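Local coordinates for hypothetical protein EF2904 (Enterococcus faecalis, PDB 2AZ4) that binds two zinc ions in a metallo-beta-lactamase fold and is of unknown function, though its family suggests a possible RNA-binding exonuclease, at residues Leu175-Arg178 against Phe183-Tyr186; Pro358-Phe363 against Ile372-Leu377; Pro47-Glu52 against His97-Asn102; Val235-Leu240 against Val265-Lys270. All coordinates share one frame; numbering follows the deposited sequence.

Interactions 1 and 4 are buried, interaction 2 is partly buried and interaction 3 lies at the surface. Interaction 1 pairs neighbouring strands of a metallo-beta-lactamase sheet through backbone bonds, whereas interaction 3 ties a loop to the turn after the zinc ligand H97 through a single ion pair. The two meet where Y186 packs against H97. Interactions 2 and 4 belong to the parallel-sheet part of the chain and touch through L377 and L240: the first relies on aromatic rings and one long hydrogen bond, the second on a two-pronged salt bridge. Charge is thus buried between the helices of interaction 4, but lies toward the outside in interaction 3.

Interaction 1 (Leu175-Arg178 against Phe183-Tyr186); sequences LLIR and FITY
L175-R178 and F183-Y186 are neighbouring antiparallel strands of a beta hairpin, set within one of the two mixed sheets of the metallo-beta-lactamase fold. Four backbone hydrogen bonds zip them together in two hydrogen-bonded pairs, L175 with Y186 and I177 with I184; the bond from I177 N to I184 O measures 2.8 Å and is close to straight, at 168°. Between these bonds, T185 CA, of the non-hydrogen-bonded pair L176-T185, approaches L175 O at 3.4 Å in a CA-H...O contact.

The two faces of the hairpin differ in chemistry. On one, L175, I177, I184 and Y186 form an apolar layer, with L175 and I177 packing on F34 of the other mixed sheet. L175 CD1 lies 4.0 Å from Y186 CD2, the two side chains running alongside each other. Beyond this layer the Y186 hydroxyl is hydrogen-bonded to D35, and the Y186 side chain packs close to the zinc ligand H97, so this end of the hairpin reaches the surroundings of the metal centre.

The other face carries L176, R178, F183 and T185. L176 CD2 sits 3.6 Å from T185 OG1, a hydroxyl that shares a hydrogen bond with T210 OG1, while helix 197-207 packs on L176 through F203. Toward the hairpin turn, R178 bends at its third torsion (chi3 -138°) and lays its guanidinium flat over the F183 ring. The planes are only 18° apart, a stacked cation-pi pair in which R178 NH1 stands 3.4 Å from F183 CG.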
loop_
_atom_site.group_PDB
_atom_site.type_symbol
_atom_site.label_atom_id
_atom_site.label_comp_id
_atom_site.label_asym_id
_atom_site.label_seq_id
_atom_site.Cartn_x
_atom_site.Cartn_y
_atom_site.Cartn_z
ATOM N N LEU A 175 -7.563 8.386 -8.644
ATOM C CA LEU A 175 -7.619 9.801 -9.002
ATOM C C LEU A 175 -8.450 9.942 -10.259
ATOM O O LEU A 175 -8.268 9.166 -11.213
ATOM C CB LEU A 175 -6.207 10.367 -9.226
ATOM C CG LEU A 175 -5.148 10.142 -8.130
ATOM C CD1 LEU A 175 -3.840 10.749 -8.587
ATOM C CD2 LEU A 175 -5.582 10.775 -6.766
ATOM N N LEU A 176 -9.382 10.899 -10.251
ATOM C CA LEU A 176 -10.099 11.265 -11.458
ATOM C C LEU A 176 -9.573 12.633 -11.834
ATOM O O LEU A 176 -9.705 13.588 -11.064
ATOM C CB LEU A 176 -11.610 11.343 -11.239
ATOM C CG LEU A 176 -12.391 10.127 -10.750
ATOM C CD1 LEU A 176 -13.840 10.525 -10.738
ATOM C CD2 LEU A 176 -12.199 8.960 -11.640
ATOM N N ILE A 177 -8.980 12.717 -13.014
ATOM C CA ILE A 177 -8.232 13.909 -13.422
ATOM C C ILE A 177 -8.877 14.623 -14.613
ATOM O O ILE A 177 -9.074 14.022 -15.656
ATOM C CB ILE A 177 -6.763 13.514 -13.735
ATOM C CG1 ILE A 177 -6.103 12.922 -12.483
ATOM C CG2 ILE A 177 -5.933 14.728 -14.257
ATOM C CD1 ILE A 177 -5.057 11.823 -12.793
ATOM N N ARG A 178 -9.202 15.902 -14.457
ATOM C CA ARG A 178 -9.779 16.634 -15.568
ATOM C C ARG A 178 -8.979 17.874 -15.936
ATOM O O ARG A 178 -8.546 18.624 -15.057
ATOM C CB ARG A 178 -11.245 16.994 -15.283
ATOM C CG ARG A 178 -12.139 15.766 -15.302
ATOM C CD ARG A 178 -13.553 16.157 -14.993
ATOM N NE ARG A 178 -14.200 15.215 -14.087
ATOM C CZ ARG A 178 -15.012 14.230 -14.462
ATOM N NH1 ARG A 178 -15.281 14.025 -15.746
ATOM N NH2 ARG A 178 -15.547 13.445 -13.537
ATOM N N PHE A 183 -10.639 13.859 -19.608
ATOM C CA PHE A 183 -10.988 13.168 -18.380
ATOM C C PHE A 183 -10.225 11.856 -18.396
ATOM O O PHE A 183 -10.470 10.995 -19.252
ATOM C CB PHE A 183 -12.505 12.903 -18.343
ATOM C CG PHE A 183 -12.951 11.965 -17.234
ATOM C CD1 PHE A 183 -12.325 11.977 -15.982
ATOM C CD2 PHE A 183 -14.011 11.095 -17.436
ATOM C CE1 PHE A 183 -12.729 11.106 -14.965
ATOM C CE2 PHE A 183 -14.442 10.231 -16.418
ATOM C CZ PHE A 183 -13.805 10.232 -15.183
ATOM N N ILE A 184 -9.282 11.718 -17.461
ATOM C CA ILE A 184 -8.478 10.509 -17.343
ATOM C C ILE A 184 -8.502 9.991 -15.893
ATOM O O ILE A 184 -8.873 10.710 -14.985
ATOM C CB ILE A 184 -7.050 10.715 -17.881
ATOM C CG1 ILE A 184 -6.242 11.654 -16.981
ATOM C CG2 ILE A 184 -7.104 11.221 -19.341
ATOM C CD1 ILE A 184 -4.789 11.744 -17.389
ATOM N N THR A 185 -8.128 8.734 -15.697
ATOM C CA THR A 185 -8.335 8.069 -14.430
ATOM C C THR A 185 -7.144 7.191 -14.104
ATOM O O THR A 185 -6.667 6.454 -14.960
ATOM C CB THR A 185 -9.611 7.187 -14.491
ATOM O OG1 THR A 185 -10.743 8.019 -14.788
ATOM C CG2 THR A 185 -9.836 6.490 -13.167
ATOM N N TYR A 186 -6.679 7.284 -12.854
ATOM C CA TYR A 186 -5.595 6.479 -12.326
ATOM C C TYR A 186 -6.175 5.634 -11.207
ATOM O O TYR A 186 -6.686 6.183 -10.247
ATOM C CB TYR A 186 -4.510 7.397 -11.778
ATOM C CG TYR A 186 -3.418 6.664 -11.032
ATOM C CD1 TYR A 186 -2.685 5.631 -11.645
ATOM C CD2 TYR A 186 -3.139 6.970 -9.695
ATOM C CE1 TYR A 186 -1.670 4.956 -10.949
ATOM C CE2 TYR A 186 -2.137 6.303 -8.993
ATOM C CZ TYR A 186 -1.404 5.303 -9.622
ATOM O OH TYR A 186 -0.407 4.651 -8.938
#

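Interaction 2 (Pro358-Phe363 against Ile372-Leu377); sequences PQYRVF and ITFVRL
Y360 and F374 meet with their side chains crossing at about a right angle, and the phenol oxygen makes the closest approach, Y360 OH lying 3.4 Å from F374 CZ. This approach is oblique to both rings. At the edge of the F374 ring, near its plane, comes F363, whose CE2 is 4.3 Å from F374 CE1; F374 in turn lies obliquely to the F363 ring. The guanidinium of R376 has Y360 OH at its edge, and its plane stands 73° from that of the tyrosine ring.

The polar part is one long hydrogen bond, from R376 NH1 to Y360 OH at 3.2 Å. It is bent, with 140° at the hydrogen, and the oxygen is tilted somewhat out of the guanidinium plane. The stronger partner of R376 NH1 is the backbone oxygen of L353, so the arginine joins the loop ahead of the helix to the tyrosine on it.

These groups fill the space between helix and sheet in a beta-alpha-beta unit: strand 344-348 leads into helix 358-369, which returns to strand 373-376, the outermost strand of a six-stranded parallel sheet. The axes of helix 358-363 and strand 373-376 are 12.3 Å apart, a gap bridged by long side chains. Y360 and F363, one helical turn apart, both hold CG anti to the backbone N (chi1 -165° for Y360), which lets their rings reach across to the strand. F374 also packs on L364 and L367 of the helix, while F363 makes an edge-to-face pair with F336.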
loop_
_atom_site.group_PDB
_atom_site.type_symbol
_atom_site.label_atom_id
_atom_site.label_comp_id
_atom_site.label_asym_id
_atom_site.label_seq_id
_atom_site.Cartn_x
_atom_site.Cartn_y
_atom_site.Cartn_z
ATOM N N PRO A 358 13.817 -14.796 1.003
ATOM C CA PRO A 358 14.688 -15.814 1.633
ATOM C C PRO A 358 14.423 -15.992 3.143
ATOM O O PRO A 358 14.614 -17.086 3.678
ATOM C CB PRO A 358 16.105 -15.283 1.379
ATOM C CG PRO A 358 15.961 -14.314 0.239
ATOM C CD PRO A 358 14.598 -13.711 0.377
ATOM N N GLN A 359 13.955 -14.936 3.808
ATOM C CA GLN A 359 13.568 -15.021 5.223
ATOM C C GLN A 359 12.378 -15.954 5.486
ATOM O O GLN A 359 12.220 -16.467 6.588
ATOM C CB GLN A 359 13.257 -13.638 5.781
ATOM C CG GLN A 359 14.455 -12.803 6.164
ATOM C CD GLN A 359 14.040 -11.605 7.022
ATOM O OE1 GLN A 359 14.456 -10.465 6.779
ATOM N NE2 GLN A 359 13.183 -11.861 8.014
ATOM N N TYR A 360 11.545 -16.157 4.471
ATOM C CA TYR A 360 10.328 -16.939 4.609
ATOM C C TYR A 360 10.656 -18.355 5.044
ATOM O O TYR A 360 10.143 -18.826 6.051
ATOM C CB TYR A 360 9.527 -16.909 3.304
ATOM C CG TYR A 360 8.107 -17.374 3.432
ATOM C CD1 TYR A 360 7.142 -16.565 4.028
ATOM C CD2 TYR A 360 7.718 -18.624 2.964
ATOM C CE1 TYR A 360 5.827 -16.980 4.147
ATOM C CE2 TYR A 360 6.393 -19.059 3.082
ATOM C CZ TYR A 360 5.454 -18.230 3.668
ATOM O OH TYR A 360 4.135 -18.641 3.798
ATOM N N ARG A 361 11.549 -19.010 4.301
ATOM C CA ARG A 361 12.057 -20.335 4.658
ATOM C C ARG A 361 12.647 -20.433 6.060
ATOM O O ARG A 361 12.329 -21.373 6.787
ATOM C CB ARG A 361 13.098 -20.822 3.644
ATOM C CG ARG A 361 13.336 -22.339 3.692
ATOM C CD ARG A 361 12.002 -23.110 3.568
ATOM N NE ARG A 361 12.212 -24.516 3.207
ATOM C CZ ARG A 361 12.311 -24.972 1.956
ATOM N NH1 ARG A 361 12.214 -24.140 0.913
ATOM N NH2 ARG A 361 12.508 -26.271 1.746
ATOM N N VAL A 362 13.502 -19.482 6.439
ATOM C CA VAL A 362 14.103 -19.526 7.774
ATOM C C VAL A 362 13.049 -19.381 8.873
ATOM O O VAL A 362 13.109 -20.075 9.903
ATOM C CB VAL A 362 15.400 -18.604 7.942
ATOM C CG1 VAL A 362 15.672 -17.760 6.733
ATOM C CG2 VAL A 362 15.385 -17.777 9.204
ATOM N N PHE A 363 12.058 -18.522 8.625
ATOM C CA PHE A 363 10.940 -18.332 9.551
ATOM C C PHE A 363 10.182 -19.652 9.740
ATOM O O PHE A 363 10.003 -20.113 10.869
ATOM C CB PHE A 363 10.019 -17.213 9.038
ATOM C CG PHE A 363 8.893 -16.836 9.983
ATOM C CD1 PHE A 363 9.073 -16.836 11.366
ATOM C CD2 PHE A 363 7.656 -16.438 9.475
ATOM C CE1 PHE A 363 8.032 -16.465 12.227
ATOM C CE2 PHE A 363 6.607 -16.055 10.332
ATOM C CZ PHE A 363 6.788 -16.075 11.694
ATOM N N ILE A 372 5.481 -25.522 16.211
ATOM C CA ILE A 372 4.424 -24.497 16.114
ATOM C C ILE A 372 3.765 -24.676 14.755
ATOM O O ILE A 372 4.449 -24.621 13.727
ATOM C CB ILE A 372 4.989 -23.062 16.281
ATOM C CG1 ILE A 372 5.666 -22.898 17.656
ATOM C CG2 ILE A 372 3.892 -21.990 16.100
ATOM C CD1 ILE A 372 6.459 -21.598 17.793
ATOM N N THR A 373 2.462 -24.957 14.747
ATOM C CA THR A 373 1.703 -25.025 13.497
ATOM C C THR A 373 1.608 -23.644 12.817
ATOM O O THR A 373 1.117 -22.678 13.409
ATOM C CB THR A 373 0.299 -25.593 13.709
ATOM O OG1 THR A 373 0.392 -26.895 14.309
ATOM C CG2 THR A 373 -0.464 -25.683 12.376
ATOM N N PHE A 374 2.089 -23.565 11.586
ATOM C CA PHE A 374 2.064 -22.330 10.809
ATOM C C PHE A 374 0.878 -22.395 9.854
ATOM O O PHE A 374 0.702 -23.395 9.131
ATOM C CB PHE A 374 3.349 -22.211 10.008
ATOM C CG PHE A 374 3.361 -21.083 9.007
ATOM C CD1 PHE A 374 3.840 -19.825 9.365
ATOM C CD2 PHE A 374 2.929 -21.283 7.704
ATOM C CE1 PHE A 374 3.879 -18.789 8.458
ATOM C CE2 PHE A 374 2.973 -20.226 6.769
ATOM C CZ PHE A 374 3.450 -18.986 7.161
ATOM N N VAL A 375 0.067 -21.338 9.864
ATOM C CA VAL A 375 -1.082 -21.258 8.976
ATOM C C VAL A 375 -1.028 -19.971 8.200
ATOM O O VAL A 375 -1.015 -18.892 8.780
ATOM C CB VAL A 375 -2.423 -21.408 9.735
ATOM C CG1 VAL A 375 -3.607 -21.200 8.788
ATOM C CG2 VAL A 375 -2.514 -22.790 10.347
ATOM N N ARG A 376 -0.974 -20.102 6.880
ATOM C CA ARG A 376 -1.055 -18.973 5.997
ATOM C C ARG A 376 -2.521 -18.589 5.775
ATOM O O ARG A 376 -3.313 -19.358 5.205
ATOM C CB ARG A 376 -0.354 -19.272 4.678
ATOM C CG ARG A 376 -0.123 -18.019 3.841
ATOM C CD ARG A 376 0.677 -18.296 2.581
ATOM N NE ARG A 376 0.633 -17.115 1.721
ATOM C CZ ARG A 376 1.493 -16.101 1.800
ATOM N NH1 ARG A 376 2.483 -16.138 2.689
ATOM N NH2 ARG A 376 1.361 -15.052 0.991
ATOM N N LEU A 377 -2.891 -17.407 6.259
ATOM C CA LEU A 377 -4.264 -16.937 6.081
ATOM C C LEU A 377 -4.200 -15.597 5.353
ATOM O O LEU A 377 -4.222 -14.531 5.975
ATOM C CB LEU A 377 -5.000 -16.852 7.438
ATOM C CG LEU A 377 -6.514 -16.577 7.453
ATOM C CD1 LEU A 377 -7.319 -17.788 6.928
ATOM C CD2 LEU A 377 -6.956 -16.177 8.863
#

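Interaction 3 (Pro47-Glu52 against His97-Asn102); sequences PDDHIE and HSRMIN. With ZN (zinc ion), chain D.
D49 and R99 carry the direct contact between P47-E52 and H97-N102 through a salt bridge at the protein surface. D49 OD2 and R99 NH2 are modelled too close together, so the exact geometry of the bridge is doubtful. The second carboxylate oxygen adds a weak, bent hydrogen bond from R99 NH1 to D49 OD1 at 3.4 Å. The carboxylate comes to the edge of the guanidinium, the two planes 66° apart. R99 reaches it as an extended chain, with CG anti to the backbone N (chi1 -167°), and its NH1 is also hydrogen-bonded to T38 OG1.

Further hydrogen bonds lie within each segment. D48 OD1 accepts from H50 N at 3.0 Å, closing an Asx turn around D49 just before helix 51-56. H50, at the N-cap position of that helix, makes a side-chain bond from NE2 to E52 OE1 at 2.7 Å. On the opposing side S98 to I101 form a type I turn, closed by a bond from I101 N to S98 O.

Metal coordination occupies the far end of the second segment. H97 NE2 binds a zinc ion at 2.2 Å, together with D96, D189, H404 and two waters; its ND1 is hydrogen-bonded to D35 OD2. This is the second metal position of the metallo-beta-lactamase fold. With NE2 on zinc and ND1 on D35, the imidazole is held at both nitrogens, which probably makes NE2 a better electron donor, whereas the D49-R99 ion pair links the outer loop to the turn that follows this ligand, in a geometry that remains uncertain.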
loop_
_atom_site.group_PDB
_atom_site.type_symbol
_atom_site.label_atom_id
_atom_site.label_comp_id
_atom_site.label_asym_id
_atom_site.label_seq_id
_atom_site.Cartn_x
_atom_site.Cartn_y
_atom_site.Cartn_z
ATOM N N PRO A 47 24.601 0.440 -2.352
ATOM C CA PRO A 47 25.149 0.743 -1.033
ATOM C C PRO A 47 24.351 1.779 -0.241
ATOM O O PRO A 47 24.572 1.921 0.969
ATOM C CB PRO A 47 26.543 1.293 -1.352
ATOM C CG PRO A 47 26.408 1.910 -2.700
ATOM C CD PRO A 47 25.407 1.050 -3.432
ATOM N N ASP A 48 23.446 2.494 -0.913
ATOM C CA ASP A 48 22.709 3.620 -0.308
ATOM C C ASP A 48 21.483 4.033 -1.147
ATOM O O ASP A 48 21.293 3.532 -2.259
ATOM C CB ASP A 48 23.642 4.824 -0.079
ATOM C CG ASP A 48 24.200 5.402 -1.369
ATOM O OD1 ASP A 48 23.427 5.937 -2.198
ATOM O OD2 ASP A 48 25.436 5.351 -1.565
ATOM N N ASP A 49 20.663 4.930 -0.595
ATOM C CA ASP A 49 19.473 5.481 -1.260
ATOM C C ASP A 49 19.639 6.955 -1.609
ATOM O O ASP A 49 18.648 7.674 -1.819
ATOM C CB ASP A 49 18.254 5.345 -0.357
ATOM C CG ASP A 49 17.618 3.951 -0.406
ATOM O OD1 ASP A 49 17.684 3.266 -1.441
ATOM O OD2 ASP A 49 17.009 3.547 0.601
ATOM N N HIS A 50 20.880 7.419 -1.665
ATOM C CA HIS A 50 21.163 8.774 -2.153
ATOM C C HIS A 50 20.484 8.955 -3.514
ATOM O O HIS A 50 20.470 8.029 -4.333
ATOM C CB HIS A 50 22.677 8.958 -2.299
ATOM C CG HIS A 50 23.101 10.356 -2.622
ATOM N ND1 HIS A 50 23.830 11.133 -1.742
ATOM C CD2 HIS A 50 22.923 11.113 -3.733
ATOM C CE1 HIS A 50 24.082 12.306 -2.297
ATOM N NE2 HIS A 50 23.529 12.325 -3.499
ATOM N N ILE A 51 19.921 10.137 -3.749
ATOM C CA ILE A 51 19.239 10.422 -5.016
ATOM C C ILE A 51 20.062 10.048 -6.273
ATOM O O ILE A 51 19.544 9.425 -7.194
ATOM C CB ILE A 51 18.666 11.862 -5.064
ATOM C CG1 ILE A 51 17.724 12.029 -6.274
ATOM C CG2 ILE A 51 19.779 12.916 -4.963
ATOM C CD1 ILE A 51 16.372 12.597 -5.908
ATOM N N GLU A 52 21.350 10.372 -6.275
ATOM C CA GLU A 52 22.246 10.052 -7.398
ATOM C C GLU A 52 22.337 8.558 -7.666
ATOM O O GLU A 52 22.359 8.118 -8.816
ATOM C CB GLU A 52 23.646 10.598 -7.120
ATOM C CG GLU A 52 23.995 11.853 -7.908
ATOM C CD GLU A 52 23.395 13.117 -7.329
ATOM O OE1 GLU A 52 23.362 13.247 -6.080
ATOM O OE2 GLU A 52 22.973 13.994 -8.126
ATOM N N HIS A 97 4.547 2.820 -3.562
ATOM C CA HIS A 97 3.895 4.078 -3.924
ATOM C C HIS A 97 4.407 5.293 -3.155
ATOM O O HIS A 97 4.208 6.418 -3.598
ATOM C CB HIS A 97 2.369 3.940 -3.765
ATOM C CG HIS A 97 1.812 2.772 -4.528
ATOM N ND1 HIS A 97 1.212 2.908 -5.763
ATOM C CD2 HIS A 97 1.873 1.439 -4.288
ATOM C CE1 HIS A 97 0.898 1.714 -6.234
ATOM N NE2 HIS A 97 1.270 0.806 -5.351
ATOM N N SER A 98 5.041 5.086 -2.003
ATOM C CA SER A 98 5.359 6.222 -1.085
ATOM C C SER A 98 6.854 6.429 -0.759
ATOM O O SER A 98 7.255 7.476 -0.203
ATOM C CB SER A 98 4.583 6.041 0.235
ATOM O OG SER A 98 4.992 4.836 0.912
ATOM N N ARG A 99 7.672 5.435 -1.115
ATOM C CA ARG A 99 9.010 5.294 -0.535
ATOM C C ARG A 99 9.860 6.567 -0.572
ATOM O O ARG A 99 10.641 6.807 0.344
ATOM C CB ARG A 99 9.769 4.152 -1.193
ATOM C CG ARG A 99 11.012 3.750 -0.459
ATOM C CD ARG A 99 11.692 2.536 -1.059
ATOM N NE ARG A 99 12.924 2.432 -0.314
ATOM C CZ ARG A 99 14.145 2.522 -0.806
ATOM N NH1 ARG A 99 14.384 2.600 -2.117
ATOM N NH2 ARG A 99 15.135 2.459 0.051
ATOM N N MET A 100 9.741 7.371 -1.621
ATOM C CA MET A 100 10.613 8.535 -1.725
ATOM C C MET A 100 9.981 9.887 -1.421
ATOM O O MET A 100 10.560 10.915 -1.795
ATOM C CB MET A 100 11.381 8.566 -3.077
ATOM C CG MET A 100 10.563 8.926 -4.320
ATOM S SD MET A 100 11.583 9.320 -5.780
ATOM C CE MET A 100 10.269 9.587 -6.979
ATOM N N ILE A 101 8.830 9.927 -0.734
ATOM C CA ILE A 101 8.170 11.233 -0.543
ATOM C C ILE A 101 9.088 12.264 0.163
ATOM O O ILE A 101 8.961 13.467 -0.070
ATOM C CB ILE A 101 6.788 11.165 0.161
ATOM C CG1 ILE A 101 6.905 10.490 1.548
ATOM C CG2 ILE A 101 5.738 10.485 -0.763
ATOM C CD1 ILE A 101 5.727 10.805 2.425
ATOM N N ASN A 102 10.039 11.796 0.981
ATOM C CA ASN A 102 10.918 12.748 1.677
ATOM C C ASN A 102 11.869 13.476 0.736
ATOM O O ASN A 102 12.453 14.502 1.108
ATOM C CB ASN A 102 11.720 12.097 2.794
ATOM C CG ASN A 102 10.888 11.808 4.031
ATOM O OD1 ASN A 102 11.234 10.921 4.836
ATOM N ND2 ASN A 102 9.837 12.565 4.225
HETATM ZN ZN ZN D . 1.251 -1.358 -5.443
HETATM O O HOH W 1 1.458 -1.581 -3.126
HETATM O O HOH W 2 1.285 -3.683 -5.181
#

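Interaction 4 (Val235-Leu240 against Val265-Lys270); sequences VSEEDL and VERFAK
E237 and R267 form the tight part of this contact, a buried salt bridge in which the arginine grips the carboxylate side-on. R267 NE donates to E237 OE1 at 2.9 Å, meeting it on the syn side, and R267 NH2 donates to E237 OE2 at 3.0 Å from above the carboxylate plane. Both bonds are fairly straight, but the two flat groups are twisted 47° apart. L240 closes over one guanidinium face, its CD1 3.5 Å from R267 CZ.

The bend of E237 at its second torsion (chi2 -85°) turns its carboxylate toward R267. The contact joins the N-terminal turn of helix 237-249 to helix 265-274, two helices that alternate with the strands of the parallel sheet. S236 N-caps the first, its OG accepting from D239 N. Further charges join in: D349 forms a salt bridge with R267 NH1, and R191 with E237 OE2; a zinc ion lies about 11 Å from the E237 side chain.

On the solvent side the contact is loose: E238 OE1 and K270 NZ, though opposite in charge, stay 5.6 Å apart, and E238 instead forms a salt bridge with K274 through OE2.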
loop_
_atom_site.group_PDB
_atom_site.type_symbol
_atom_site.label_atom_id
_atom_site.label_comp_id
_atom_site.label_asym_id
_atom_site.label_seq_id
_atom_site.Cartn_x
_atom_site.Cartn_y
_atom_site.Cartn_z
ATOM N N VAL A 235 -11.514 -16.056 0.155
ATOM C CA VAL A 235 -12.164 -15.373 -0.977
ATOM C C VAL A 235 -12.507 -13.886 -0.731
ATOM O O VAL A 235 -12.938 -13.197 -1.644
ATOM C CB VAL A 235 -13.474 -16.112 -1.444
ATOM C CG1 VAL A 235 -13.201 -17.572 -1.804
ATOM C CG2 VAL A 235 -14.577 -15.997 -0.399
ATOM N N SER A 236 -12.339 -13.414 0.503
ATOM C CA SER A 236 -12.655 -12.022 0.873
ATOM C C SER A 236 -12.125 -11.751 2.286
ATOM O O SER A 236 -11.773 -12.698 3.018
ATOM C CB SER A 236 -14.178 -11.785 0.832
ATOM O OG SER A 236 -14.807 -12.435 1.935
ATOM N N GLU A 237 -12.045 -10.473 2.659
ATOM C CA GLU A 237 -11.655 -10.087 4.021
ATOM C C GLU A 237 -12.617 -10.659 5.087
ATOM O O GLU A 237 -12.186 -11.164 6.134
ATOM C CB GLU A 237 -11.561 -8.563 4.148
ATOM C CG GLU A 237 -10.390 -7.961 3.393
ATOM C CD GLU A 237 -9.064 -7.972 4.165
ATOM O OE1 GLU A 237 -9.017 -8.425 5.336
ATOM O OE2 GLU A 237 -8.062 -7.493 3.591
ATOM N N GLU A 238 -13.915 -10.585 4.809
ATOM C CA GLU A 238 -14.933 -11.189 5.672
ATOM C C GLU A 238 -14.739 -12.695 5.849
ATOM O O GLU A 238 -14.885 -13.210 6.957
ATOM C CB GLU A 238 -16.348 -10.911 5.137
ATOM C CG GLU A 238 -17.503 -11.450 6.035
ATOM C CD GLU A 238 -17.489 -10.908 7.474
ATOM O OE1 GLU A 238 -17.012 -9.764 7.690
ATOM O OE2 GLU A 238 -17.967 -11.630 8.397
ATOM N N ASP A 239 -14.442 -13.386 4.745
ATOM C CA ASP A 239 -14.136 -14.806 4.753
ATOM C C ASP A 239 -12.868 -15.074 5.587
ATOM O O ASP A 239 -12.821 -16.032 6.357
ATOM C CB ASP A 239 -13.961 -15.309 3.314
ATOM C CG ASP A 239 -13.867 -16.833 3.221
ATOM O OD1 ASP A 239 -14.636 -17.533 3.900
ATOM O OD2 ASP A 239 -13.021 -17.348 2.462
ATOM N N LEU A 240 -11.847 -14.227 5.434
ATOM C CA LEU A 240 -10.630 -14.348 6.241
ATOM C C LEU A 240 -10.940 -14.371 7.752
ATOM O O LEU A 240 -10.437 -15.246 8.481
ATOM C CB LEU A 240 -9.649 -13.217 5.907
ATOM C CG LEU A 240 -8.247 -13.360 6.513
ATOM C CD1 LEU A 240 -7.222 -12.854 5.537
ATOM C CD2 LEU A 240 -8.138 -12.607 7.861
ATOM N N VAL A 265 -5.524 -1.756 8.549
ATOM C CA VAL A 265 -6.060 -1.455 9.874
ATOM C C VAL A 265 -7.440 -2.087 10.051
ATOM O O VAL A 265 -7.781 -2.547 11.132
ATOM C CB VAL A 265 -6.136 0.053 10.133
ATOM C CG1 VAL A 265 -6.285 0.304 11.614
ATOM C CG2 VAL A 265 -4.847 0.747 9.682
ATOM N N GLU A 266 -8.220 -2.124 8.974
ATOM C CA GLU A 266 -9.568 -2.690 9.048
ATOM C C GLU A 266 -9.594 -4.183 9.295
ATOM O O GLU A 266 -10.547 -4.678 9.888
ATOM C CB GLU A 266 -10.366 -2.375 7.788
ATOM C CG GLU A 266 -11.052 -1.032 7.803
ATOM C CD GLU A 266 -12.148 -0.959 6.745
ATOM O OE1 GLU A 266 -13.265 -1.470 6.998
ATOM O OE2 GLU A 266 -11.869 -0.434 5.653
ATOM N N ARG A 267 -8.592 -4.912 8.805
ATOM C CA ARG A 267 -8.498 -6.328 9.134
ATOM C C ARG A 267 -8.288 -6.487 10.645
ATOM O O ARG A 267 -8.956 -7.299 11.277
ATOM C CB ARG A 267 -7.391 -7.047 8.347
ATOM C CG ARG A 267 -7.281 -8.537 8.689
ATOM C CD ARG A 267 -6.229 -9.306 7.862
ATOM N NE ARG A 267 -6.475 -9.215 6.421
ATOM C CZ ARG A 267 -5.647 -9.692 5.490
ATOM N NH1 ARG A 267 -4.537 -10.328 5.856
ATOM N NH2 ARG A 267 -5.921 -9.534 4.194
ATOM N N PHE A 268 -7.372 -5.709 11.226
ATOM C CA PHE A 268 -7.189 -5.741 12.694
ATOM C C PHE A 268 -8.474 -5.404 13.430
ATOM O O PHE A 268 -8.890 -6.147 14.330
ATOM C CB PHE A 268 -6.058 -4.819 13.123
ATOM C CG PHE A 268 -4.704 -5.380 12.851
ATOM C CD1 PHE A 268 -4.071 -6.212 13.802
ATOM C CD2 PHE A 268 -4.049 -5.115 11.638
ATOM C CE1 PHE A 268 -2.789 -6.734 13.566
ATOM C CE2 PHE A 268 -2.765 -5.649 11.383
ATOM C CZ PHE A 268 -2.127 -6.454 12.348
ATOM N N ALA A 269 -9.118 -4.314 13.013
ATOM C CA ALA A 269 -10.436 -3.927 13.527
ATOM C C ALA A 269 -11.464 -5.051 13.467
ATOM O O ALA A 269 -12.181 -5.302 14.455
ATOM C CB ALA A 269 -10.945 -2.649 12.824
ATOM N N LYS A 270 -11.548 -5.738 12.327
ATOM C CA LYS A 270 -12.490 -6.867 12.178
ATOM C C LYS A 270 -12.159 -8.047 13.059
ATOM O O LYS A 270 -13.060 -8.716 13.601
ATOM C CB LYS A 270 -12.581 -7.351 10.721
ATOM C CG LYS A 270 -13.063 -6.294 9.744
ATOM C CD LYS A 270 -14.538 -5.915 10.009
ATOM C CE LYS A 270 -14.896 -4.544 9.431
ATOM N NZ LYS A 270 -16.381 -4.385 9.249
#